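Local coordinates for hypothetical protein Atu0636 (Agrobacterium tumefaciens, PDB 2OZV), which is predicted to be an O-methyltransferase, which would transfer a methyl group, probably from S-adenosylmethionine, to an acceptor, at residues Ala25-Ala33 with Leu240-Ala248; His117-Tyr125 with Leu148-Ala156. One frame throughout, in Å; residues are numbered along the deposited sequence. Where two conformers were deposited one is given.

Interaction 1. Residues Ala25-Ala33 with Leu240-Ala248; sequences AMLLASLVA and LNNGRAAYA
Ser30 and Tyr247 make the tight part of this contact. The backbone N of Tyr247 donates to Ser30 O at 2.8 Å, nearly straight at 167°, although the donor stands above the carbonyl plane. Ser30 OG, placed between its own backbone N and carbonyl carbon (chi1 78°), turns back to donate to Leu27 O at 2.7 Å, so this buried hydroxyl is satisfied within its own segment. The methyls of Leu240 close over it, with CD2 3.9 Å from Ser30 CB. Leu31 runs alongside Tyr247, pointing the same way, and its CD2 meets Tyr247 CD2 obliquely at 3.6 Å; Tyr247 OH is hydrogen-bonded to Thr192 OG1, of strand 186-195.

Packing thins toward solvent. There Ala33 CB touches Ala246 CB at 3.7 Å and, more distantly, Ala248 CB, while a water donates to both Leu31 O and Tyr247 O. At the other end Met26 CG lies 3.8 Å from Asn241 OD1, a loose van der Waals approach.

Gly243, with positive phi, closes helix 235-241 in a Schellman motif, and an extended C-terminal run then crosses the end of helix 24-30, which itself packs on the sheet of a Rossmann-like methyltransferase fold.

Interaction 2. Residues His117-Tyr125 with Leu148-Ala156; sequences HHVIMNPPY and LFEDWIRTA
Pro123 and Trp152 form the centre of the contact. Pro123 CB sits over one face of the indole, 3.9 Å from the centroid of its six-membered ring and 14° off the ring normal, which meets the geometry of a CH-pi interaction. Leu148 CD2 lies over the same face, offset toward the rim, whereas Met121 CB comes in at the ring edge, close to the plane, 3.9 Å from Trp152 CE3. Two neighbouring contacts extend this group: Pro123 CG reaches Phe149 CE1 at 3.4 Å, obliquely to the ring, the two side chains crossing at about a right angle, and Pro124 CD rests 3.8 Å from Leu148 CD2.

Toward the strand the selenomethionine Met121 carries the packing. Its CG is wedged between the backbone N and carbonyl carbon (chi1 61°) and the chain bends at its last torsion, which leads CE past Trp152 CB and O to Ala156 CB at 3.6 Å; SE lies 3.9 Å from Ile153 CG1, these side chains crossing at about a right angle. Val119 CG1 covers Ala156 CB from the strand side.

Behind these groups, helix segment 148-156 runs nearly antiparallel to strand 118-121, at 162° with a closest axis approach of 9.7 Å. Farther out, Leu43 supports Val119 and Met121, and Ile178 and Ala181 of helix 175-182 back Phe149. On the helix's outer side, Arg154 NH1 forms a salt bridge with Asp151 OD1.

Asn122-Pro123-Pro124-Tyr125 matches the NPPY motif, best known from methyltransferases modifying amino or amide nitrogens, where it lines the site at which cofactor and substrate meet; a similar place here is an inference. No hydrogen bond joins the two segments: the helix meets the strand end and following loop through apolar and CH-pi contacts, holding Pro123 and Pro124 by shape.

How the interactions relate
The segments come in the order 25-33, 117-125, 148-156, 240-248, so interaction 2 falls wholly between the two halves of interaction 1, which brings the first modelled helix and the C-terminal tail together. Their centres lie about 18 Å apart, on opposite sides of the chain's centre. Strand 116-121, inside the mixed sheet between strands 38-42 and 164-170, separates them: Val119 and Met121 face helix 148-159, whereas Ile120 faces helix 24-30. Direct packing joins the two, with Leu28 CD2 3.5 Å from Met121 O and Val32 CG2 3.8 Å from Ile120 CG2. Both faces of the strand leading into the NPPY loop are thus covered by helices in this probable methyltransferase.

Interaction 1. Residues Ala25-Ala33 with Leu240-Ala248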
ATOM      1  N   ALA B  25       9.326   7.847 -16.112  1.00 48.01           N
ATOM      2  CA  ALA B  25       9.557   9.296 -16.132  1.00 47.69           C
ATOM      3  C   ALA B  25       8.291  10.050 -16.490  1.00 47.03           C
ATOM      4  O   ALA B  25       8.006  11.088 -15.887  1.00 46.70           O
ATOM      5  CB  ALA B  25      10.693   9.661 -17.121  1.00 47.00           C
HETATM    6  N   MSE B  26       7.498   9.531 -17.438  0.60 46.90           N
HETATM    7  CA  MSE B  26       6.272  10.247 -17.835  0.60 47.81           C
HETATM    8  C   MSE B  26       5.230  10.213 -16.709  0.60 47.10           C
HETATM    9  O   MSE B  26       4.538  11.201 -16.463  0.60 47.20           O
HETATM   10  CB  MSE B  26       5.663   9.711 -19.137  0.60 48.85           C
HETATM   11  CG  MSE B  26       6.632   9.612 -20.309  0.60 50.81           C
HETATM   12 SE   MSE B  26       7.463  11.309 -20.882  0.60 61.69          SE
HETATM   13  CE  MSE B  26       9.304  10.641 -20.846  0.60 56.28           C
ATOM     14  N   LEU B  27       5.112   9.068 -16.043  1.00 46.79           N
ATOM     15  CA  LEU B  27       4.161   8.957 -14.921  1.00 46.07           C
ATOM     16  C   LEU B  27       4.579   9.872 -13.777  1.00 46.53           C
ATOM     17  O   LEU B  27       3.767  10.596 -13.204  1.00 46.90           O
ATOM     18  CB  LEU B  27       4.101   7.514 -14.431  1.00 47.47           C
ATOM     19  CG  LEU B  27       3.353   6.544 -15.364  1.00 49.41           C
ATOM     20  CD1 LEU B  27       3.567   5.102 -14.876  1.00 52.62           C
ATOM     21  CD2 LEU B  27       1.862   6.904 -15.355  1.00 53.19           C
ATOM     22  N   LEU B  28       5.871   9.843 -13.460  1.00 45.53           N
ATOM     23  CA  LEU B  28       6.393  10.717 -12.413  1.00 44.98           C
ATOM     24  C   LEU B  28       6.148  12.198 -12.723  1.00 44.16           C
ATOM     25  O   LEU B  28       5.635  12.946 -11.866  1.00 43.43           O
ATOM     26  CB  LEU B  28       7.889  10.428 -12.171  1.00 45.04           C
ATOM     27  CG  LEU B  28       8.520  11.387 -11.145  1.00 43.90           C
ATOM     28  CD1 LEU B  28       7.893  11.402  -9.710  1.00 45.00           C
ATOM     29  CD2 LEU B  28      10.052  11.061 -11.045  1.00 45.46           C
ATOM     30  N   ALA B  29       6.516  12.626 -13.924  1.00 44.53           N
ATOM     31  CA  ALA B  29       6.332  14.018 -14.328  1.00 45.46           C
ATOM     32  C   ALA B  29       4.859  14.450 -14.243  1.00 45.83           C
ATOM     33  O   ALA B  29       4.565  15.596 -13.914  1.00 45.47           O
ATOM     34  CB  ALA B  29       6.866  14.205 -15.743  1.00 44.44           C
ATOM     35  N   SER B  30       3.938  13.517 -14.521  1.00 45.27           N
ATOM     36  CA  SER B  30       2.519  13.862 -14.556  1.00 45.44           C
ATOM     37  C   SER B  30       1.997  14.267 -13.175  1.00 45.02           C
ATOM     38  O   SER B  30       0.936  14.875 -13.077  1.00 46.02           O
ATOM     39  CB  SER B  30       1.693  12.702 -15.123  1.00 45.63           C
ATOM     40  OG  SER B  30       1.511  11.715 -14.162  1.00 46.26           O
ATOM     41  N   LEU B  31       2.727  13.918 -12.114  1.00 43.94           N
ATOM     42  CA  LEU B  31       2.323  14.293 -10.744  1.00 45.04           C
ATOM     43  C   LEU B  31       2.446  15.786 -10.421  1.00 45.76           C
ATOM     44  O   LEU B  31       1.890  16.250  -9.431  1.00 46.55           O
ATOM     45  CB  LEU B  31       3.151  13.495  -9.734  1.00 44.02           C
ATOM     46  CG  LEU B  31       2.933  11.978  -9.835  1.00 45.76           C
ATOM     47  CD1 LEU B  31       3.876  11.210  -8.893  1.00 46.60           C
ATOM     48  CD2 LEU B  31       1.446  11.646  -9.459  1.00 47.58           C
ATOM     49  N   VAL B  32       3.202  16.520 -11.236  1.00 45.90           N
ATOM     50  CA  VAL B  32       3.327  17.961 -11.012  1.00 46.47           C
ATOM     51  C   VAL B  32       2.150  18.655 -11.695  1.00 48.10           C
ATOM     52  O   VAL B  32       2.184  18.920 -12.889  1.00 47.18           O
ATOM     53  CB  VAL B  32       4.674  18.509 -11.545  1.00 46.58           C
ATOM     54  CG1 VAL B  32       4.828  19.999 -11.241  1.00 47.52           C
ATOM     55  CG2 VAL B  32       5.843  17.704 -10.934  1.00 45.77           C
ATOM     56  N   ALA B  33       1.106  18.910 -10.912  1.00 48.64           N
ATOM     57  CA  ALA B  33      -0.117  19.542 -11.414  1.00 50.04           C
ATOM     58  C   ALA B  33      -0.174  20.965 -10.880  1.00 52.01           C
ATOM     59  O   ALA B  33      -0.847  21.231  -9.901  1.00 53.47           O
ATOM     60  CB  ALA B  33      -1.366  18.739 -10.964  1.00 49.75           C
ATOM     61  N   LEU B 240      -1.625  10.900 -20.016  1.00 57.00           N
ATOM     62  CA  LEU B 240      -0.457  11.129 -19.168  1.00 58.38           C
ATOM     63  C   LEU B 240       0.822  10.920 -19.988  1.00 60.75           C
ATOM     64  O   LEU B 240       1.734  11.761 -19.962  1.00 60.94           O
ATOM     65  CB  LEU B 240      -0.474  10.228 -17.933  1.00 56.93           C
ATOM     66  CG  LEU B 240      -1.633  10.427 -16.955  1.00 53.61           C
ATOM     67  CD1 LEU B 240      -1.411   9.498 -15.777  1.00 50.97           C
ATOM     68  CD2 LEU B 240      -1.823  11.893 -16.498  1.00 54.36           C
ATOM     69  N   ASN B 241       0.853   9.829 -20.750  1.00 62.23           N
ATOM     70  CA  ASN B 241       2.002   9.504 -21.596  1.00 63.96           C
ATOM     71  C   ASN B 241       2.346  10.550 -22.660  1.00 64.07           C
ATOM     72  O   ASN B 241       3.527  10.813 -22.910  1.00 65.17           O
ATOM     73  CB  ASN B 241       1.819   8.126 -22.236  1.00 64.67           C
ATOM     74  CG  ASN B 241       3.120   7.552 -22.754  1.00 66.56           C
ATOM     75  OD1 ASN B 241       4.093   7.399 -22.005  1.00 70.61           O
ATOM     76  ND2 ASN B 241       3.147   7.230 -24.042  1.00 68.36           N
ATOM     77  N   ASN B 242       1.319  11.146 -23.263  1.00 63.83           N
ATOM     78  CA  ASN B 242       1.487  12.172 -24.285  1.00 63.66           C
ATOM     79  C   ASN B 242       1.843  13.547 -23.712  1.00 62.67           C
ATOM     80  O   ASN B 242       2.057  14.488 -24.470  1.00 62.60           O
ATOM     81  CB  ASN B 242       0.213  12.313 -25.144  1.00 64.12           C
ATOM     82  CG  ASN B 242      -0.094  11.063 -25.987  1.00 66.96           C
ATOM     83  OD1 ASN B 242      -1.121  11.009 -26.678  1.00 67.30           O
ATOM     84  ND2 ASN B 242       0.784  10.053 -25.918  1.00 69.76           N
ATOM     85  N   GLY B 243       1.889  13.678 -22.384  1.00 61.34           N
ATOM     86  CA  GLY B 243       2.069  15.002 -21.777  1.00 60.28           C
ATOM     87  C   GLY B 243       0.823  15.858 -21.937  1.00 59.73           C
ATOM     88  O   GLY B 243       0.875  17.076 -21.788  1.00 59.81           O
ATOM     89  N   ARG B 244      -0.304  15.207 -22.231  1.00 59.55           N
ATOM     90  CA  ARG B 244      -1.590  15.867 -22.464  1.00 59.19           C
ATOM     91  C   ARG B 244      -2.377  16.180 -21.185  1.00 58.61           C
ATOM     92  O   ARG B 244      -3.429  16.840 -21.238  1.00 58.66           O
ATOM     93  CB  ARG B 244      -2.460  15.010 -23.395  1.00 59.12           C
ATOM     94  CG  ARG B 244      -2.095  15.134 -24.875  1.00 61.68           C
ATOM     95  CD  ARG B 244      -3.252  14.653 -25.750  1.00 65.21           C
ATOM     96  NE  ARG B 244      -3.163  14.963 -27.189  1.00 69.12           N
ATOM     97  CZ  ARG B 244      -2.341  15.838 -27.786  1.00 70.59           C
ATOM     98  NH1 ARG B 244      -1.452  16.551 -27.091  1.00 71.08           N
ATOM     99  NH2 ARG B 244      -2.406  15.993 -29.113  1.00 70.23           N
ATOM    100  N   ALA B 245      -1.877  15.698 -20.042  1.00 56.87           N
ATOM    101  CA  ALA B 245      -2.581  15.834 -18.777  1.00 55.06           C
ATOM    102  C   ALA B 245      -1.654  15.637 -17.588  1.00 52.62           C
ATOM    103  O   ALA B 245      -0.616  14.977 -17.684  1.00 52.73           O
ATOM    104  CB  ALA B 245      -3.757  14.822 -18.693  1.00 55.45           C
ATOM    105  N   ALA B 246      -2.053  16.218 -16.461  1.00 50.35           N
ATOM    106  CA  ALA B 246      -1.457  15.917 -15.168  1.00 47.59           C
ATOM    107  C   ALA B 246      -2.350  14.942 -14.399  1.00 46.71           C
ATOM    108  O   ALA B 246      -3.533  14.804 -14.683  1.00 47.28           O
ATOM    109  CB  ALA B 246      -1.279  17.184 -14.370  1.00 47.36           C
ATOM    110  N   TYR B 247      -1.757  14.293 -13.417  1.00 45.51           N
ATOM    111  CA  TYR B 247      -2.518  13.469 -12.473  1.00 45.86           C
ATOM    112  C   TYR B 247      -2.470  14.195 -11.130  1.00 46.21           C
ATOM    113  O   TYR B 247      -1.456  14.135 -10.422  1.00 46.84           O
ATOM    114  CB  TYR B 247      -1.910  12.081 -12.427  1.00 45.39           C
ATOM    115  CG  TYR B 247      -2.505  11.177 -11.341  1.00 45.69           C
ATOM    116  CD1 TYR B 247      -3.876  11.203 -11.072  1.00 46.25           C
ATOM    117  CD2 TYR B 247      -1.695  10.348 -10.558  1.00 47.93           C
ATOM    118  CE1 TYR B 247      -4.438  10.395 -10.067  1.00 47.08           C
ATOM    119  CE2 TYR B 247      -2.251   9.532  -9.554  1.00 46.35           C
ATOM    120  CZ  TYR B 247      -3.610   9.560  -9.330  1.00 45.28           C
ATOM    121  OH  TYR B 247      -4.152   8.793  -8.329  1.00 46.17           O
ATOM    122  N   ALA B 248      -3.570  14.877 -10.807  1.00 46.41           N
ATOM    123  CA  ALA B 248      -3.623  15.786  -9.669  1.00 46.98           C
ATOM    124  C   ALA B 248      -3.993  15.050  -8.364  1.00 47.27           C
ATOM    125  O   ALA B 248      -4.652  13.990  -8.390  1.00 47.46           O
ATOM    126  CB  ALA B 248      -4.631  16.901  -9.956  1.00 48.47           C
TER
HETATM  127  O   HOH W   1      -0.289  15.828  -8.136  1.00 35.57           O

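Interaction 2. Residues His117-Tyr125 with Leu148-Ala156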
ATOM      1  N   HIS B 117       9.264  24.309  -5.031  1.00 43.99           N
ATOM      2  CA  HIS B 117       7.827  24.048  -4.887  1.00 44.22           C
ATOM      3  C   HIS B 117       7.500  22.562  -5.046  1.00 44.03           C
ATOM      4  O   HIS B 117       6.473  22.095  -4.553  1.00 44.56           O
ATOM      5  CB  HIS B 117       7.061  24.850  -5.934  1.00 44.41           C
ATOM      6  CG  HIS B 117       7.278  26.339  -5.815  1.00 44.41           C
ATOM      7  ND1 HIS B 117       8.124  27.034  -6.663  1.00 45.11           N
ATOM      8  CD2 HIS B 117       6.791  27.245  -4.933  1.00 46.50           C
ATOM      9  CE1 HIS B 117       8.121  28.317  -6.320  1.00 44.41           C
ATOM     10  NE2 HIS B 117       7.325  28.469  -5.271  1.00 43.68           N
ATOM     11  N   HIS B 118       8.354  21.860  -5.798  1.00 44.65           N
ATOM     12  CA  HIS B 118       8.187  20.429  -6.063  1.00 45.25           C
ATOM     13  C   HIS B 118       9.538  19.788  -6.027  1.00 44.90           C
ATOM     14  O   HIS B 118      10.525  20.328  -6.563  1.00 44.32           O
ATOM     15  CB  HIS B 118       7.596  20.197  -7.471  1.00 45.41           C
ATOM     16  CG  HIS B 118       6.219  20.734  -7.623  1.00 46.53           C
ATOM     17  ND1 HIS B 118       5.095  19.975  -7.370  1.00 46.52           N
ATOM     18  CD2 HIS B 118       5.771  21.953  -8.026  1.00 46.88           C
ATOM     19  CE1 HIS B 118       4.014  20.713  -7.565  1.00 48.97           C
ATOM     20  NE2 HIS B 118       4.397  21.917  -7.961  1.00 48.55           N
ATOM     21  N   VAL B 119       9.600  18.600  -5.436  1.00 44.82           N
ATOM     22  CA  VAL B 119      10.755  17.734  -5.614  1.00 44.43           C
ATOM     23  C   VAL B 119      10.251  16.395  -6.140  1.00 45.38           C
ATOM     24  O   VAL B 119       9.320  15.829  -5.573  1.00 45.08           O
ATOM     25  CB  VAL B 119      11.539  17.508  -4.301  1.00 45.30           C
ATOM     26  CG1 VAL B 119      12.730  16.610  -4.538  1.00 45.04           C
ATOM     27  CG2 VAL B 119      12.015  18.894  -3.740  1.00 43.70           C
ATOM     28  N   ILE B 120      10.840  15.960  -7.239  1.00 43.75           N
ATOM     29  CA  ILE B 120      10.494  14.683  -7.843  1.00 44.66           C
ATOM     30  C   ILE B 120      11.639  13.692  -7.824  1.00 45.29           C
ATOM     31  O   ILE B 120      12.825  14.060  -7.946  1.00 44.76           O
ATOM     32  CB  ILE B 120       9.898  14.870  -9.278  1.00 45.20           C
ATOM     33  CG1 ILE B 120      10.972  15.187 -10.329  1.00 44.39           C
ATOM     34  CG2 ILE B 120       8.810  15.988  -9.272  1.00 43.53           C
ATOM     35  CD1 ILE B 120      10.382  15.407 -11.761  1.00 44.94           C
HETATM   36  N   MSE B 121      11.315  12.397  -7.712  1.00 44.17           N
HETATM   37  CA  MSE B 121      12.389  11.416  -7.611  1.00 45.82           C
HETATM   38  C   MSE B 121      11.940  10.033  -8.066  1.00 46.05           C
HETATM   39  O   MSE B 121      10.777   9.645  -7.892  1.00 45.43           O
HETATM   40  CB  MSE B 121      12.918  11.330  -6.155  1.00 45.08           C
HETATM   41  CG  MSE B 121      11.833  10.889  -5.170  1.00 44.47           C
HETATM   42 SE   MSE B 121      12.598  10.801  -3.324  1.00 56.46          SE
HETATM   43  CE  MSE B 121      13.033  12.633  -3.001  1.00 50.99           C
ATOM     44  N   ASN B 122      12.893   9.299  -8.627  1.00 46.33           N
ATOM     45  CA  ASN B 122      12.733   7.897  -8.976  1.00 47.89           C
ATOM     46  C   ASN B 122      14.032   7.190  -8.584  1.00 49.26           C
ATOM     47  O   ASN B 122      14.875   6.949  -9.455  1.00 48.70           O
ATOM     48  CB  ASN B 122      12.494   7.743 -10.475  1.00 48.17           C
ATOM     49  CG  ASN B 122      12.303   6.279 -10.883  1.00 48.39           C
ATOM     50  OD1 ASN B 122      12.251   5.395 -10.030  1.00 50.46           O
ATOM     51  ND2 ASN B 122      12.179   6.046 -12.155  1.00 51.49           N
ATOM     52  N   PRO B 123      14.237   6.941  -7.275  1.00 51.12           N
ATOM     53  CA  PRO B 123      15.554   6.424  -6.885  1.00 53.02           C
ATOM     54  C   PRO B 123      15.812   5.034  -7.439  1.00 54.80           C
ATOM     55  O   PRO B 123      14.880   4.254  -7.616  1.00 55.38           O
ATOM     56  CB  PRO B 123      15.510   6.401  -5.354  1.00 54.02           C
ATOM     57  CG  PRO B 123      14.118   6.409  -5.008  1.00 52.61           C
ATOM     58  CD  PRO B 123      13.367   7.158  -6.103  1.00 51.99           C
ATOM     59  N   PRO B 124      17.087   4.732  -7.709  1.00 55.62           N
ATOM     60  CA  PRO B 124      17.484   3.489  -8.358  1.00 56.87           C
ATOM     61  C   PRO B 124      17.250   2.284  -7.450  1.00 57.85           C
ATOM     62  O   PRO B 124      17.235   2.435  -6.225  1.00 58.64           O
ATOM     63  CB  PRO B 124      18.989   3.701  -8.611  1.00 56.98           C
ATOM     64  CG  PRO B 124      19.420   4.682  -7.567  1.00 56.18           C
ATOM     65  CD  PRO B 124      18.241   5.592  -7.366  1.00 55.81           C
ATOM     66  N   TYR B 125      17.010   1.103  -8.020  0.50 58.87           N
ATOM     67  CA  TYR B 125      16.704  -0.082  -7.189  0.50 59.90           C
ATOM     68  C   TYR B 125      17.958  -0.715  -6.563  0.50 60.14           C
ATOM     69  O   TYR B 125      19.097  -0.424  -6.961  0.50 60.27           O
ATOM     70  CB  TYR B 125      15.894  -1.151  -7.955  0.50 60.53           C
ATOM     71  CG  TYR B 125      14.625  -0.661  -8.651  0.50 61.39           C
ATOM     72  CD1 TYR B 125      13.880   0.409  -8.138  0.50 62.42           C
ATOM     73  CD2 TYR B 125      14.160  -1.286  -9.816  0.50 62.39           C
ATOM     74  CE1 TYR B 125      12.722   0.860  -8.776  0.50 61.93           C
ATOM     75  CE2 TYR B 125      12.993  -0.838 -10.464  0.50 61.78           C
ATOM     76  CZ  TYR B 125      12.288   0.233  -9.933  0.50 61.81           C
ATOM     77  OH  TYR B 125      11.148   0.683 -10.549  0.50 61.20           O
ATOM     78  N   LEU B 148      18.396   4.628   1.281  1.00 55.53           N
ATOM     79  CA  LEU B 148      18.252   5.573   0.143  1.00 55.24           C
ATOM     80  C   LEU B 148      17.031   6.469   0.247  1.00 52.38           C
ATOM     81  O   LEU B 148      17.137   7.704   0.095  1.00 50.39           O
ATOM     82  CB  LEU B 148      18.299   4.876  -1.229  1.00 56.43           C
ATOM     83  CG  LEU B 148      18.844   5.726  -2.394  1.00 58.75           C
ATOM     84  CD1 LEU B 148      20.292   6.148  -2.117  1.00 61.09           C
ATOM     85  CD2 LEU B 148      18.850   4.959  -3.719  1.00 58.61           C
ATOM     86  N   PHE B 149      15.864   5.871   0.484  1.00 50.88           N
ATOM     87  CA  PHE B 149      14.666   6.691   0.618  1.00 49.67           C
ATOM     88  C   PHE B 149      14.793   7.676   1.780  1.00 48.56           C
ATOM     89  O   PHE B 149      14.451   8.854   1.640  1.00 48.48           O
ATOM     90  CB  PHE B 149      13.416   5.824   0.762  1.00 50.93           C
ATOM     91  CG  PHE B 149      12.933   5.260  -0.555  1.00 53.32           C
ATOM     92  CD1 PHE B 149      12.267   6.065  -1.463  1.00 55.37           C
ATOM     93  CD2 PHE B 149      13.148   3.921  -0.867  1.00 56.98           C
ATOM     94  CE1 PHE B 149      11.807   5.543  -2.695  1.00 56.36           C
ATOM     95  CE2 PHE B 149      12.691   3.401  -2.089  1.00 56.46           C
ATOM     96  CZ  PHE B 149      12.030   4.213  -2.984  1.00 53.79           C
ATOM     97  N   GLU B 150      15.297   7.200   2.916  1.00 47.11           N
ATOM     98  CA  GLU B 150      15.573   8.080   4.039  1.00 46.91           C
ATOM     99  C   GLU B 150      16.445   9.279   3.650  1.00 47.05           C
ATOM    100  O   GLU B 150      16.068  10.423   3.918  1.00 47.27           O
ATOM    101  CB  GLU B 150      16.220   7.291   5.186  1.00 46.35           C
ATOM    102  CG  GLU B 150      16.758   8.174   6.328  1.00 49.59           C
ATOM    103  CD  GLU B 150      15.668   8.976   7.057  1.00 51.24           C
ATOM    104  OE1 GLU B 150      14.466   8.656   6.957  1.00 52.83           O
ATOM    105  OE2 GLU B 150      16.022   9.949   7.749  1.00 54.05           O
ATOM    106  N   ASP B 151      17.593   9.025   3.017  1.00 46.30           N
ATOM    107  CA  ASP B 151      18.498  10.120   2.601  1.00 46.79           C
ATOM    108  C   ASP B 151      17.840  11.082   1.615  1.00 46.26           C
ATOM    109  O   ASP B 151      17.859  12.301   1.819  1.00 45.24           O
ATOM    110  CB  ASP B 151      19.770   9.574   1.966  1.00 47.48           C
ATOM    111  CG  ASP B 151      20.733   8.968   2.980  1.00 50.35           C
ATOM    112  OD1 ASP B 151      20.616   9.247   4.201  1.00 54.61           O
ATOM    113  OD2 ASP B 151      21.625   8.210   2.546  1.00 52.72           O
ATOM    114  N   TRP B 152      17.256  10.535   0.550  1.00 45.53           N
ATOM    115  CA  TRP B 152      16.679  11.370  -0.497  1.00 46.34           C
ATOM    116  C   TRP B 152      15.470  12.174  -0.016  1.00 46.25           C
ATOM    117  O   TRP B 152      15.345  13.345  -0.359  1.00 46.29           O
ATOM    118  CB  TRP B 152      16.286  10.522  -1.698  1.00 46.71           C
ATOM    119  CG  TRP B 152      17.411  10.034  -2.523  1.00 47.98           C
ATOM    120  CD1 TRP B 152      18.627   9.592  -2.103  1.00 49.67           C
ATOM    121  CD2 TRP B 152      17.398   9.902  -3.943  1.00 47.84           C
ATOM    122  NE1 TRP B 152      19.392   9.198  -3.189  1.00 49.92           N
ATOM    123  CE2 TRP B 152      18.648   9.381  -4.329  1.00 48.91           C
ATOM    124  CE3 TRP B 152      16.451  10.201  -4.926  1.00 47.97           C
ATOM    125  CZ2 TRP B 152      18.974   9.133  -5.665  1.00 48.40           C
ATOM    126  CZ3 TRP B 152      16.766   9.944  -6.251  1.00 48.69           C
ATOM    127  CH2 TRP B 152      18.016   9.410  -6.606  1.00 48.20           C
ATOM    128  N   ILE B 153      14.597  11.549   0.785  1.00 46.28           N
ATOM    129  CA  ILE B 153      13.436  12.265   1.322  1.00 46.37           C
ATOM    130  C   ILE B 153      13.836  13.280   2.415  1.00 45.52           C
ATOM    131  O   ILE B 153      13.238  14.356   2.497  1.00 46.73           O
ATOM    132  CB  ILE B 153      12.304  11.280   1.749  1.00 46.59           C
ATOM    133  CG1 ILE B 153      11.731  10.641   0.465  1.00 45.76           C
ATOM    134  CG2 ILE B 153      11.162  12.015   2.470  1.00 45.74           C
ATOM    135  CD1 ILE B 153      10.854   9.383   0.661  1.00 47.37           C
ATOM    136  N   ARG B 154      14.865  12.984   3.210  1.00 45.69           N
ATOM    137  CA  ARG B 154      15.436  13.997   4.095  1.00 45.78           C
ATOM    138  C   ARG B 154      15.869  15.234   3.287  1.00 45.24           C
ATOM    139  O   ARG B 154      15.521  16.353   3.636  1.00 44.74           O
ATOM    140  CB  ARG B 154      16.634  13.441   4.874  1.00 46.21           C
ATOM    141  CG  ARG B 154      17.204  14.379   5.931  1.00 47.99           C
ATOM    142  CD  ARG B 154      18.465  13.768   6.565  1.00 48.03           C
ATOM    143  NE  ARG B 154      19.492  13.622   5.539  1.00 53.18           N
ATOM    144  CZ  ARG B 154      20.086  12.481   5.194  1.00 55.72           C
ATOM    145  NH1 ARG B 154      19.798  11.350   5.830  1.00 54.90           N
ATOM    146  NH2 ARG B 154      20.991  12.479   4.209  1.00 56.20           N
ATOM    147  N   THR B 155      16.614  15.019   2.202  1.00 44.34           N
ATOM    148  CA  THR B 155      17.020  16.137   1.327  1.00 44.49           C
ATOM    149  C   THR B 155      15.797  16.830   0.710  1.00 44.85           C
ATOM    150  O   THR B 155      15.727  18.060   0.697  1.00 44.66           O
ATOM    151  CB  THR B 155      18.018  15.653   0.268  1.00 44.57           C
ATOM    152  OG1 THR B 155      19.229  15.259   0.936  1.00 45.05           O
ATOM    153  CG2 THR B 155      18.306  16.774  -0.795  1.00 44.51           C
ATOM    154  N   ALA B 156      14.829  16.052   0.215  1.00 44.88           N
ATOM    155  CA  ALA B 156      13.632  16.637  -0.423  1.00 45.12           C
ATOM    156  C   ALA B 156      12.947  17.599   0.540  1.00 45.38           C
ATOM    157  O   ALA B 156      12.543  18.696   0.141  1.00 45.38           O
ATOM    158  CB  ALA B 156      12.625  15.537  -0.909  1.00 45.40           C
TER